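Local coordinates for nuclease NucT (Helicobacter pylori, PDB 6EHI), which is a nuclease with a PLD-like domain, built on a mixed beta sheet packed with helices and assembled from two subunits, at residues A[154-157]-A[158-161]. The protein carries 1 engineered substitution. Residues are numbered along the deposited sequence; the frame is centred on the assembly and turned at random. Where two conformers were deposited one is given.
Sequences KMLE and SCVG
Cys-159 turns its sulfur back onto the last turn of the helix, where, in one of its two conformers, SG lies 3.3 Å from the carbonyl O of Leu-156 and 3.9 Å from the methyl CD1 of the same residue. In this conformer a chi1 of 73° sets SG between the backbone N and the carbonyl carbon, which brings it beside Leu-156. A half-cystine suits the place: its polarisable sulfur can lie beside both carbonyl and methyl while bonded to Cys-89.

Backbone bonds join this helical turn to what follows. The N of Ser-158 donates to Met-155 O over 3.0 Å, and more weakly to Lys-154 O. Cys-159 N makes two weak bonds, to Met-155 O and Leu-156 O, so each N-H is shared between the carbonyls three and four residues back. Ser-158, small and polar, fits this exposed site, its OG 3.5 Å from Lys-154 O.

The disulfide fixes the turn covalently to the sheet. Flexible Met-155 and branched Leu-156 supply the apolar face toward the sheet, both packing on Ile-63; Leu-156 also touches Cys-89, and Met-155 meets Tyr-14 of the second subunit. Helix 142-158 thus packs against strands 59-65 and 86-91, and the chain then passes into the short, weakly bonded strand 160-161, outermost in this chain's sheet, where the backbones of Val-160 and Leu-90 hydrogen-bond.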
loop_
_atom_site.group_PDB
_atom_site.type_symbol
_atom_site.label_atom_id
_atom_site.label_comp_id
_atom_site.label_asym_id
_atom_site.label_seq_id
_atom_site.Cartn_x
_atom_site.Cartn_y
_atom_site.Cartn_z
ATOM N N LYS A 154 9.558 11.031 -13.126
ATOM C CA LYS A 154 9.306 10.198 -14.297
ATOM C C LYS A 154 7.801 9.926 -14.473
ATOM O O LYS A 154 7.258 10.062 -15.563
ATOM C CB LYS A 154 10.045 8.835 -14.233
ATOM C CG LYS A 154 11.561 8.925 -14.453
ATOM C CD LYS A 154 12.244 7.596 -14.772
ATOM C CE LYS A 154 11.529 6.657 -15.739
ATOM N NZ LYS A 154 11.838 6.775 -17.188
ATOM N N MET A 155 7.127 9.605 -13.344
ATOM C CA MET A 155 5.680 9.483 -13.391
ATOM C C MET A 155 5.002 10.760 -13.924
ATOM O O MET A 155 3.988 10.664 -14.694
ATOM C CB MET A 155 5.115 9.126 -12.029
ATOM C CG MET A 155 5.574 7.709 -11.708
ATOM S SD MET A 155 5.114 7.246 -10.006
ATOM C CE MET A 155 3.357 7.124 -10.167
ATOM N N LEU A 156 5.436 11.887 -13.446
ATOM C CA LEU A 156 4.828 13.174 -13.782
ATOM C C LEU A 156 4.914 13.428 -15.267
ATOM O O LEU A 156 4.004 14.008 -15.884
ATOM C CB LEU A 156 5.565 14.289 -13.031
ATOM C CG LEU A 156 4.764 15.476 -12.531
ATOM C CD1 LEU A 156 3.403 15.204 -11.926
ATOM C CD2 LEU A 156 5.680 16.223 -11.526
ATOM N N GLU A 157 5.984 12.958 -15.893
ATOM C CA GLU A 157 6.119 13.092 -17.388
ATOM C C GLU A 157 5.250 12.201 -18.209
ATOM O O GLU A 157 5.117 12.446 -19.413
ATOM C CB GLU A 157 7.558 12.874 -17.884
ATOM C CG GLU A 157 8.549 14.023 -17.788
ATOM C CD GLU A 157 10.002 13.530 -17.763
ATOM O OE1 GLU A 157 10.368 12.646 -18.579
ATOM O OE2 GLU A 157 10.783 14.043 -16.938
ATOM N N SER A 158 4.699 11.114 -17.623
ATOM C CA SER A 158 3.716 10.287 -18.285
ATOM C C SER A 158 2.254 10.624 -18.023
ATOM O O SER A 158 1.408 10.084 -18.700
ATOM C CB SER A 158 4.003 8.802 -17.949
ATOM O OG SER A 158 5.406 8.503 -18.109
ATOM N N CYS A 159 1.944 11.451 -16.989
ATOM C CA CYS A 159 0.542 11.744 -16.621
ATOM C C CYS A 159 -0.061 12.798 -17.543
ATOM O O CYS A 159 0.645 13.681 -18.065
ATOM C CB CYS A 159 0.402 12.160 -15.128
ATOM S SG CYS A 159 0.969 13.800 -14.594
ATOM N N VAL A 160 -1.369 12.724 -17.649
ATOM C CA VAL A 160 -2.111 13.557 -18.609
ATOM C C VAL A 160 -3.058 14.458 -17.926
ATOM O O VAL A 160 -3.439 14.239 -16.761
ATOM C CB VAL A 160 -2.840 12.705 -19.646
ATOM C CG1 VAL A 160 -1.872 11.821 -20.355
ATOM C CG2 VAL A 160 -4.069 11.958 -19.065
ATOM N N GLY A 161 -3.409 15.559 -18.599
ATOM C CA GLY A 161 -4.267 16.584 -17.952
ATOM C C GLY A 161 -5.636 16.119 -17.543
ATOM O O GLY A 161 -6.130 15.103 -18.040
#